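Local atomic coordinates of sporulation inhibitor of replication protein SirA (Bacillus subtilis, PDB entry 4TPS), a protein that inhibits the initiation of DNA replication during sporulation, keeping the DnaA initiator from the replication origin and so enforcing diploidy. Residues A[10-16]-A[131-137]; A[28-32]-A[140-144]; A[59-64]-A[102-107]. All coordinates share one frame; numbering follows the deposited sequence.

Contact 1 of 3, residues A[10-16]-A[131-137]; sequences HYYTYLI and CFLAMDF. With ACT (acetate ion), chain F.
Leu-15 lays its CD1 methyl squarely over one face of the Phe-132 ring, 3.8 Å from the ring centroid. This is a CH-pi contact, only 7° off the ring normal. With CG anti to the backbone N (chi1 -173°), the leucine branch also brings CD1 against CB of Cys-131. On the same side of the sheet, Thr-13 packs OG1 against the CB methyl of Ala-134. The Thr-13 and Phe-132 side chains cross at about a right angle, CG2 touching CB of Phe-132. The opposite face carries Tyr-12, Tyr-14, Leu-133 and Met-135. Met-135 bends at its thioether, and its CE comes to 3.7 Å from CD1 of Tyr-14. The ring planes of Tyr-12 and Phe-137 are oblique, at 37°, and CD1 of Tyr-12 is 3.4 Å from CE2 of Phe-137. Helix 28-39 covers this side through Phe-35, and the Tyr-14 hydroxyl bonds to His-39.

The backbones form an antiparallel ladder. Tyr-12 and Met-135 are one hydrogen-bonded pair, Tyr-14 and Leu-133 the next. Ile-16 N to Cys-131 O, 2.9 Å, extends the ladder. At the other end His-10 N donates to Asp-136 OD2 at 3.1 Å, from above the carboxylate plane. Asp-136 OD1 takes the amides of Asn-138 and Ser-139. One water joins His-10 O to Phe-137 N, and His-10 ND1 donates to an acetate probably left from crystallisation.

The chemistry is that of a buried sheet core: the backbone ladder is paired between two largely hydrophobic layers. Among the side chains, Thr-13 OG1 is buried and has no polar partner in the model.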
loop_
_atom_site.group_PDB
_atom_site.type_symbol
_atom_site.label_atom_id
_atom_site.label_comp_id
_atom_site.label_asym_id
_atom_site.label_seq_id
_atom_site.Cartn_x
_atom_site.Cartn_y
_atom_site.Cartn_z
ATOM N N HIS A 10 -15.619 5.056 10.622
ATOM C CA HIS A 10 -15.375 5.189 9.180
ATOM C C HIS A 10 -14.072 4.494 8.884
ATOM O O HIS A 10 -12.997 4.950 9.312
ATOM C CB HIS A 10 -15.294 6.667 8.813
ATOM C CG HIS A 10 -15.160 6.925 7.337
ATOM N ND1 HIS A 10 -15.020 8.197 6.800
ATOM C CD2 HIS A 10 -15.263 6.090 6.284
ATOM C CE1 HIS A 10 -15.006 8.100 5.474
ATOM N NE2 HIS A 10 -15.155 6.833 5.148
ATOM N N TYR A 11 -14.161 3.336 8.230
ATOM C CA TYR A 11 -12.957 2.534 7.950
ATOM C C TYR A 11 -12.642 2.580 6.457
ATOM O O TYR A 11 -13.566 2.489 5.589
ATOM C CB TYR A 11 -13.231 1.079 8.270
ATOM C CG TYR A 11 -13.645 0.798 9.640
ATOM C CD1 TYR A 11 -12.728 0.628 10.647
ATOM C CD2 TYR A 11 -15.031 0.715 9.954
ATOM C CE1 TYR A 11 -13.153 0.346 11.936
ATOM C CE2 TYR A 11 -15.449 0.408 11.205
ATOM C CZ TYR A 11 -14.529 0.226 12.198
ATOM O OH TYR A 11 -15.057 -0.089 13.451
ATOM N N TYR A 12 -11.349 2.702 6.158
ATOM C CA TYR A 12 -10.813 2.439 4.824
ATOM C C TYR A 12 -10.101 1.093 4.921
ATOM O O TYR A 12 -9.254 0.889 5.814
ATOM C CB TYR A 12 -9.869 3.556 4.443
ATOM C CG TYR A 12 -10.552 4.867 4.237
ATOM C CD1 TYR A 12 -10.843 5.669 5.288
ATOM C CD2 TYR A 12 -10.879 5.309 2.983
ATOM C CE1 TYR A 12 -11.447 6.914 5.108
ATOM C CE2 TYR A 12 -11.475 6.506 2.788
ATOM C CZ TYR A 12 -11.756 7.336 3.857
ATOM O OH TYR A 12 -12.418 8.559 3.567
ATOM N N THR A 13 -10.501 0.168 4.046
ATOM C CA THR A 13 -10.045 -1.215 4.120
ATOM C C THR A 13 -9.421 -1.592 2.800
ATOM O O THR A 13 -9.999 -1.360 1.731
ATOM C CB THR A 13 -11.176 -2.141 4.505
ATOM O OG1 THR A 13 -11.779 -1.709 5.735
ATOM C CG2 THR A 13 -10.709 -3.554 4.726
ATOM N N TYR A 14 -8.155 -2.036 2.880
ATOM C CA TYR A 14 -7.411 -2.486 1.675
ATOM C C TYR A 14 -6.985 -3.941 1.808
ATOM O O TYR A 14 -6.799 -4.450 2.908
ATOM C CB TYR A 14 -6.151 -1.611 1.489
ATOM C CG TYR A 14 -6.420 -0.204 1.025
ATOM C CD1 TYR A 14 -6.750 0.808 1.939
ATOM C CD2 TYR A 14 -6.250 0.142 -0.290
ATOM C CE1 TYR A 14 -6.931 2.114 1.514
ATOM C CE2 TYR A 14 -6.435 1.456 -0.740
ATOM C CZ TYR A 14 -6.792 2.432 0.166
ATOM O OH TYR A 14 -6.977 3.700 -0.241
ATOM N N LEU A 15 -6.876 -4.594 0.644
ATOM C CA LEU A 15 -6.419 -5.962 0.529
ATOM C C LEU A 15 -4.903 -5.903 0.254
ATOM O O LEU A 15 -4.477 -5.505 -0.857
ATOM C CB LEU A 15 -7.153 -6.652 -0.601
ATOM C CG LEU A 15 -6.899 -8.137 -0.731
ATOM C CD1 LEU A 15 -7.084 -8.862 0.579
ATOM C CD2 LEU A 15 -7.754 -8.747 -1.832
ATOM N N ILE A 16 -4.121 -6.190 1.273
ATOM C CA ILE A 16 -2.649 -5.999 1.215
ATOM C C ILE A 16 -2.014 -7.251 0.572
ATOM O O ILE A 16 -2.396 -8.384 0.842
ATOM C CB ILE A 16 -2.040 -5.780 2.617
ATOM C CG1 ILE A 16 -2.753 -4.666 3.396
ATOM C CG2 ILE A 16 -0.523 -5.527 2.538
ATOM C CD1 ILE A 16 -2.780 -3.348 2.684
ATOM N N CYS A 131 -5.925 -11.023 4.529
ATOM C CA CYS A 131 -5.073 -9.888 4.202
ATOM C C CYS A 131 -5.751 -8.529 4.156
ATOM O O CYS A 131 -5.136 -7.554 3.619
ATOM C CB CYS A 131 -4.439 -10.126 2.827
ATOM S SG CYS A 131 -3.332 -11.570 2.880
ATOM N N PHE A 132 -6.981 -8.414 4.683
ATOM C CA PHE A 132 -7.616 -7.081 4.728
ATOM C C PHE A 132 -7.104 -6.330 5.943
ATOM O O PHE A 132 -7.145 -6.800 7.066
ATOM C CB PHE A 132 -9.127 -7.181 4.779
ATOM C CG PHE A 132 -9.772 -7.598 3.472
ATOM C CD1 PHE A 132 -9.866 -6.683 2.424
ATOM C CD2 PHE A 132 -10.254 -8.886 3.299
ATOM C CE1 PHE A 132 -10.466 -7.072 1.244
ATOM C CE2 PHE A 132 -10.827 -9.290 2.083
ATOM C CZ PHE A 132 -10.942 -8.382 1.063
ATOM N N LEU A 133 -6.615 -5.134 5.688
ATOM C CA LEU A 133 -6.226 -4.149 6.706
ATOM C C LEU A 133 -7.243 -3.011 6.774
ATOM O O LEU A 133 -7.454 -2.302 5.798
ATOM C CB LEU A 133 -4.869 -3.597 6.326
ATOM C CG LEU A 133 -4.200 -2.668 7.338
ATOM C CD1 LEU A 133 -3.753 -3.478 8.586
ATOM C CD2 LEU A 133 -2.968 -2.004 6.698
ATOM N N ALA A 134 -7.921 -2.883 7.914
ATOM C CA ALA A 134 -9.004 -1.898 8.078
ATOM C C ALA A 134 -8.451 -0.766 8.954
ATOM O O ALA A 134 -7.804 -1.019 9.976
ATOM C CB ALA A 134 -10.179 -2.564 8.819
ATOM N N MET A 135 -8.743 0.485 8.592
ATOM C CA MET A 135 -8.150 1.597 9.268
ATOM C C MET A 135 -9.178 2.710 9.402
ATOM O O MET A 135 -9.770 3.131 8.380
ATOM C CB MET A 135 -7.035 2.141 8.390
ATOM C CG MET A 135 -5.824 1.201 8.195
ATOM S SD MET A 135 -4.763 1.643 6.796
ATOM C CE MET A 135 -5.693 0.996 5.429
ATOM N N ASP A 136 -9.345 3.204 10.638
ATOM C CA ASP A 136 -10.171 4.424 10.904
ATOM C C ASP A 136 -9.197 5.551 11.258
ATOM O O ASP A 136 -8.564 5.519 12.301
ATOM C CB ASP A 136 -11.181 4.134 12.012
ATOM C CG ASP A 136 -12.131 5.317 12.255
ATOM O OD1 ASP A 136 -11.724 6.453 12.056
ATOM O OD2 ASP A 136 -13.319 5.109 12.683
ATOM N N PHE A 137 -9.065 6.524 10.353
ATOM C CA PHE A 137 -8.132 7.619 10.491
ATOM C C PHE A 137 -8.657 8.695 11.458
ATOM O O PHE A 137 -7.925 9.595 11.818
ATOM C CB PHE A 137 -7.913 8.296 9.126
ATOM C CG PHE A 137 -7.363 7.370 8.071
ATOM C CD1 PHE A 137 -6.144 6.704 8.278
ATOM C CD2 PHE A 137 -8.028 7.152 6.933
ATOM C CE1 PHE A 137 -5.651 5.829 7.351
ATOM C CE2 PHE A 137 -7.542 6.265 5.999
ATOM C CZ PHE A 137 -6.364 5.603 6.217
HETATM C C ACT F . -14.613 11.581 7.844
HETATM O O ACT F . -14.705 10.430 8.345
HETATM O OXT ACT F . -14.468 11.745 6.589
HETATM C CH3 ACT F . -14.658 12.800 8.738
HETATM O O HOH W 1 -11.231 6.947 8.562
#

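Contact 2 of 3, residues A[28-32]-A[140-144]; sequences ESVMF and KRYGW
Phe-32 and Tyr-142 form an offset stack, with centroids 4.6 Å apart and planes at 24°. CD1 of Phe-32 comes to 3.5 Å from CD2 of Tyr-142. The CB of Phe-32 adds a CH-pi contact, centred over the tyrosine ring at 4.0 Å from its centroid. Tyr-142 has CG between its backbone N and carbonyl carbon (chi1 63°), which sends the ring toward the helix. Its OH end lies against CB of Ser-29. Without the phenol ring, as with an alanine here, one face of Phe-32 would probably lose its stacking partner and a gap would open beside Ser-29.

The arrangement is helix-on-sheet packing: residues 28-32 of helix 28-39 meet strand 141-144, which pairs with strand 132-136. Lys-140 and Arg-141 both face Asp-136, a G1 beta bulge.

The polar contact is a single hydrogen bond. Trp-144 NE1 donates to Glu-28 OE2 at 3.0 Å, nearly straight at 170°. The oxygen lies in the indole plane, but the carboxylate is turned steeply to it and is met on its anti side, with the donor well out of the carboxylate plane.

Apolar contacts finish the interface. CE of Met-31 touches CZ2 of Trp-144 at 3.8 Å, and CG of Lys-140 approaches CZ of Phe-32.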
loop_
_atom_site.group_PDB
_atom_site.type_symbol
_atom_site.label_atom_id
_atom_site.label_comp_id
_atom_site.label_asym_id
_atom_site.label_seq_id
_atom_site.Cartn_x
_atom_site.Cartn_y
_atom_site.Cartn_z
ATOM N N GLU A 28 2.812 -2.507 11.519
ATOM C CA GLU A 28 1.640 -2.091 10.729
ATOM C C GLU A 28 1.337 -0.586 10.827
ATOM O O GLU A 28 0.661 0.019 9.924
ATOM C CB GLU A 28 0.399 -2.918 11.075
ATOM C CG GLU A 28 0.529 -4.399 10.647
ATOM C CD GLU A 28 1.178 -5.319 11.640
ATOM O OE1 GLU A 28 1.710 -4.804 12.683
ATOM O OE2 GLU A 28 1.137 -6.553 11.349
ATOM N N SER A 29 1.824 0.056 11.893
ATOM C CA SER A 29 1.689 1.521 11.983
ATOM C C SER A 29 2.298 2.235 10.781
ATOM O O SER A 29 1.820 3.258 10.368
ATOM C CB SER A 29 2.345 2.007 13.279
ATOM O OG SER A 29 3.747 1.787 13.227
ATOM N N VAL A 30 3.332 1.666 10.167
ATOM C CA VAL A 30 3.971 2.309 9.038
ATOM C C VAL A 30 3.038 2.283 7.836
ATOM O O VAL A 30 2.977 3.231 7.077
ATOM C CB VAL A 30 5.275 1.596 8.692
ATOM C CG1 VAL A 30 5.933 2.215 7.446
ATOM C CG2 VAL A 30 6.193 1.774 9.862
ATOM N N MET A 31 2.287 1.203 7.690
ATOM C CA MET A 31 1.305 1.112 6.597
ATOM C C MET A 31 0.150 2.054 6.890
ATOM O O MET A 31 -0.274 2.774 6.014
ATOM C CB MET A 31 0.754 -0.320 6.384
ATOM C CG MET A 31 1.710 -1.203 5.615
ATOM S SD MET A 31 1.020 -2.744 5.060
ATOM C CE MET A 31 0.844 -3.529 6.640
ATOM N N PHE A 32 -0.302 2.085 8.141
ATOM C CA PHE A 32 -1.323 3.040 8.514
ATOM C C PHE A 32 -0.910 4.469 8.121
ATOM O O PHE A 32 -1.711 5.177 7.540
ATOM C CB PHE A 32 -1.592 2.962 10.017
ATOM C CG PHE A 32 -2.556 4.016 10.524
ATOM C CD1 PHE A 32 -3.910 3.765 10.456
ATOM C CD2 PHE A 32 -2.137 5.216 11.061
ATOM C CE1 PHE A 32 -4.825 4.688 10.884
ATOM C CE2 PHE A 32 -3.054 6.164 11.493
ATOM C CZ PHE A 32 -4.410 5.873 11.465
ATOM N N LYS A 140 -7.927 6.481 15.016
ATOM C CA LYS A 140 -6.575 5.825 15.055
ATOM C C LYS A 140 -6.682 4.313 15.437
ATOM O O LYS A 140 -5.811 3.756 16.007
ATOM C CB LYS A 140 -5.583 6.587 15.974
ATOM C CG LYS A 140 -4.126 6.490 15.507
ATOM C CD LYS A 140 -3.170 7.437 16.288
ATOM C CE LYS A 140 -2.099 8.043 15.412
ATOM N NZ LYS A 140 -0.928 7.136 15.500
ATOM N N ARG A 141 -7.798 3.689 15.080
ATOM C CA ARG A 141 -8.038 2.269 15.264
ATOM C C ARG A 141 -7.726 1.576 13.957
ATOM O O ARG A 141 -8.236 1.961 12.924
ATOM C CB ARG A 141 -9.503 1.972 15.635
ATOM C CG ARG A 141 -9.914 2.552 16.954
ATOM C CD ARG A 141 -11.318 2.215 17.375
ATOM N NE ARG A 141 -11.688 0.795 17.250
ATOM C CZ ARG A 141 -12.583 0.307 16.370
ATOM N NH1 ARG A 141 -13.268 1.121 15.494
ATOM N NH2 ARG A 141 -12.826 -1.017 16.369
ATOM N N TYR A 142 -6.859 0.582 13.983
ATOM C CA TYR A 142 -6.513 -0.125 12.759
ATOM C C TYR A 142 -6.024 -1.516 13.072
ATOM O O TYR A 142 -5.537 -1.791 14.162
ATOM C CB TYR A 142 -5.477 0.633 11.920
ATOM C CG TYR A 142 -4.127 0.825 12.567
ATOM C CD1 TYR A 142 -3.118 -0.126 12.446
ATOM C CD2 TYR A 142 -3.905 1.891 13.424
ATOM C CE1 TYR A 142 -1.900 0.052 13.098
ATOM C CE2 TYR A 142 -2.723 2.052 14.077
ATOM C CZ TYR A 142 -1.715 1.141 13.894
ATOM O OH TYR A 142 -0.495 1.297 14.553
ATOM N N GLY A 143 -6.156 -2.401 12.096
ATOM C CA GLY A 143 -5.682 -3.758 12.255
ATOM C C GLY A 143 -6.133 -4.685 11.164
ATOM O O GLY A 143 -6.981 -4.353 10.349
ATOM N N TRP A 144 -5.602 -5.908 11.192
ATOM C CA TRP A 144 -5.995 -6.937 10.256
ATOM C C TRP A 144 -7.368 -7.441 10.674
ATOM O O TRP A 144 -7.677 -7.506 11.881
ATOM C CB TRP A 144 -5.011 -8.125 10.293
ATOM C CG TRP A 144 -3.625 -7.736 9.917
ATOM C CD1 TRP A 144 -2.565 -7.605 10.770
ATOM C CD2 TRP A 144 -3.136 -7.420 8.597
ATOM N NE1 TRP A 144 -1.451 -7.243 10.052
ATOM C CE2 TRP A 144 -1.776 -7.097 8.734
ATOM C CE3 TRP A 144 -3.719 -7.396 7.323
ATOM C CZ2 TRP A 144 -0.976 -6.734 7.649
ATOM C CZ3 TRP A 144 -2.956 -7.009 6.225
ATOM C CH2 TRP A 144 -1.586 -6.699 6.392
#

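Contact 3 of 3, residues A[59-64]-A[102-107]; sequences TQPIPI and MKEHMI
The His-105 ring lies with one face against the backbone of Gln-60 and Pro-61. Pro-61 N sits over the ring centre, 3.7 Å above its plane, and Gln-60 C lies toward the rim. At the ring edge, ND1 donates to Thr-59 OG1 at 2.7 Å, with the oxygen close to the ring plane. This bond and the backbone face together limit how the imidazole can turn. Thr-59 OG1 also bonds to Ile-55 O, so the hydroxyl ties the ring to the end of helix 45-58. The Pro-61 side chain runs beside that of His-105, pointing the same way.

Next along the chain, Ile-62 N donates to Glu-104 O at 2.9 Å, in the carbonyl plane and nearly straight at 169°. A water bridges Ile-62 O and Glu-104 O, so Glu-104 O accepts from both the amide and the water.

The apolar side chains lie beyond. Ile-62 sets CG1 anti to its carbonyl carbon (chi1 -58°), and CD1 comes to 4.0 Å from CD1 of Ile-107. Ile-64 CD1 rests on CG and SD of Met-102, each at 3.8 Å. Phe-132 and Met-67 also touch Ile-62.

Segment 102-107 is a two-residue beta-hairpin. Lys-103 to Met-106 form its type II' turn, closed by paired backbone bonds between those two residues. The loop leading into helix 64-75 packs against this turn, with Pro-63 as the helix N-cap.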
loop_
_atom_site.group_PDB
_atom_site.type_symbol
_atom_site.label_atom_id
_atom_site.label_comp_id
_atom_site.label_asym_id
_atom_site.label_seq_id
_atom_site.Cartn_x
_atom_site.Cartn_y
_atom_site.Cartn_z
ATOM N N THR A 59 -1.086 -3.217 -2.792
ATOM C CA THR A 59 -2.424 -3.701 -2.578
ATOM C C THR A 59 -2.933 -4.475 -3.791
ATOM O O THR A 59 -2.417 -4.342 -4.927
ATOM C CB THR A 59 -3.397 -2.530 -2.236
ATOM O OG1 THR A 59 -3.485 -1.604 -3.309
ATOM C CG2 THR A 59 -2.966 -1.797 -0.990
ATOM N N GLN A 60 -3.984 -5.271 -3.558
ATOM C CA GLN A 60 -4.639 -6.072 -4.602
ATOM C C GLN A 60 -5.969 -5.451 -4.952
ATOM O O GLN A 60 -6.623 -4.860 -4.084
ATOM C CB GLN A 60 -4.906 -7.501 -4.092
ATOM C CG GLN A 60 -3.619 -8.186 -3.648
ATOM C CD GLN A 60 -3.755 -9.689 -3.496
ATOM O OE1 GLN A 60 -4.818 -10.195 -3.331
ATOM N NE2 GLN A 60 -2.644 -10.400 -3.602
ATOM N N PRO A 61 -6.407 -5.633 -6.188
ATOM C CA PRO A 61 -7.775 -5.217 -6.536
ATOM C C PRO A 61 -8.793 -5.988 -5.664
ATOM O O PRO A 61 -8.615 -7.196 -5.371
ATOM C CB PRO A 61 -7.920 -5.596 -8.004
ATOM C CG PRO A 61 -6.623 -6.045 -8.473
ATOM C CD PRO A 61 -5.694 -6.263 -7.317
ATOM N N ILE A 62 -9.872 -5.309 -5.301
ATOM C CA ILE A 62 -10.934 -6.014 -4.559
ATOM C C ILE A 62 -11.611 -7.023 -5.539
ATOM O O ILE A 62 -11.851 -6.682 -6.650
ATOM C CB ILE A 62 -11.958 -4.995 -4.011
ATOM C CG1 ILE A 62 -11.295 -3.937 -3.083
ATOM C CG2 ILE A 62 -13.102 -5.694 -3.314
ATOM C CD1 ILE A 62 -10.473 -4.489 -1.921
ATOM N N PRO A 63 -11.878 -8.283 -5.125
ATOM C CA PRO A 63 -12.510 -9.250 -6.064
ATOM C C PRO A 63 -14.005 -9.024 -6.063
ATOM O O PRO A 63 -14.726 -9.573 -5.246
ATOM C CB PRO A 63 -12.081 -10.637 -5.496
ATOM C CG PRO A 63 -11.895 -10.340 -4.021
ATOM C CD PRO A 63 -11.420 -8.925 -3.879
ATOM N N ILE A 64 -14.441 -8.118 -6.943
ATOM C CA ILE A 64 -15.798 -7.543 -6.827
ATOM C C ILE A 64 -16.883 -8.620 -6.932
ATOM O O ILE A 64 -17.822 -8.684 -6.105
ATOM C CB ILE A 64 -16.035 -6.445 -7.887
ATOM C CG1 ILE A 64 -15.023 -5.266 -7.728
ATOM C CG2 ILE A 64 -17.472 -5.930 -7.799
ATOM C CD1 ILE A 64 -15.172 -4.467 -6.470
ATOM N N MET A 102 -17.494 -0.782 -2.243
ATOM C CA MET A 102 -16.301 -1.369 -2.821
ATOM C C MET A 102 -15.978 -0.790 -4.181
ATOM O O MET A 102 -16.795 -0.808 -5.088
ATOM C CB MET A 102 -16.391 -2.908 -2.816
ATOM C CG MET A 102 -17.436 -3.514 -3.628
ATOM S SD MET A 102 -17.344 -5.317 -3.449
ATOM C CE MET A 102 -19.010 -5.647 -4.050
ATOM N N LYS A 103 -14.728 -0.352 -4.339
ATOM C CA LYS A 103 -14.279 0.241 -5.593
ATOM C C LYS A 103 -12.831 0.078 -5.838
ATOM O O LYS A 103 -12.033 0.596 -5.047
ATOM C CB LYS A 103 -14.604 1.755 -5.636
ATOM C CG LYS A 103 -14.583 2.369 -7.027
ATOM C CD LYS A 103 -14.932 3.852 -6.907
ATOM C CE LYS A 103 -14.685 4.612 -8.202
ATOM N NZ LYS A 103 -15.793 4.416 -9.169
ATOM N N GLU A 104 -12.471 -0.451 -7.022
ATOM C CA GLU A 104 -11.063 -0.586 -7.387
ATOM C C GLU A 104 -10.229 -1.353 -6.323
ATOM O O GLU A 104 -10.340 -2.611 -6.236
ATOM C CB GLU A 104 -10.483 0.784 -7.883
ATOM C CG GLU A 104 -11.010 1.063 -9.305
ATOM C CD GLU A 104 -11.072 2.512 -9.729
ATOM O OE1 GLU A 104 -12.033 2.875 -10.450
ATOM O OE2 GLU A 104 -10.143 3.260 -9.384
ATOM N N HIS A 105 -9.379 -0.653 -5.571
ATOM C CA HIS A 105 -8.552 -1.290 -4.579
ATOM C C HIS A 105 -9.009 -0.960 -3.206
ATOM O O HIS A 105 -8.363 -1.380 -2.291
ATOM C CB HIS A 105 -7.032 -0.900 -4.614
ATOM C CG HIS A 105 -6.253 -1.495 -5.740
ATOM N ND1 HIS A 105 -4.965 -1.961 -5.560
ATOM C CD2 HIS A 105 -6.555 -1.702 -7.043
ATOM C CE1 HIS A 105 -4.490 -2.394 -6.711
ATOM N NE2 HIS A 105 -5.436 -2.256 -7.625
ATOM N N MET A 106 -10.157 -0.304 -3.028
ATOM C CA MET A 106 -10.484 0.183 -1.679
ATOM C C MET A 106 -11.908 -0.280 -1.328
ATOM O O MET A 106 -12.796 -0.235 -2.186
ATOM C CB MET A 106 -10.365 1.732 -1.572
ATOM C CG MET A 106 -11.012 2.459 -0.364
ATOM S SD MET A 106 -10.844 4.269 -0.682
ATOM C CE MET A 106 -12.307 4.540 -1.682
ATOM N N ILE A 107 -12.088 -0.627 -0.075
ATOM C CA ILE A 107 -13.431 -0.724 0.556
ATOM C C ILE A 107 -13.589 0.373 1.617
ATOM O O ILE A 107 -12.692 0.619 2.397
ATOM C CB ILE A 107 -13.589 -2.111 1.210
ATOM C CG1 ILE A 107 -13.768 -3.138 0.096
ATOM C CG2 ILE A 107 -14.832 -2.168 2.096
ATOM C CD1 ILE A 107 -13.602 -4.555 0.559
HETATM O O HOH W 2 -6.816 -3.276 -1.841
HETATM O O HOH W 3 -11.562 -4.251 -8.158
#

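In the fold
Contacts 1 and 2 adjoin, with centres about 8 Å apart. They meet through strand 132-136, which is flanked by 9-16 and by 141-144. Asp-136 N probably bonds to Arg-141 O at 2.8 Å, and Tyr-11 OH to Arg-141 NH1 at 3.0 Å. Contact 3 lies on the other side of strand 9-16, its centre about 11 Å from that of contact 1. There Thr-13 N probably bonds to Ile-107 O, and Leu-15 O to Gln-60 N, both at 2.8 Å. Contacts 2 and 3 do not touch; their nearest atoms are about 7 Å apart. Beta-mercaptoethanol, probably from crystallisation, is bound covalently to Cys-131 of contact 1 and lies about 4 Å from the Trp-144 side chain of contact 2.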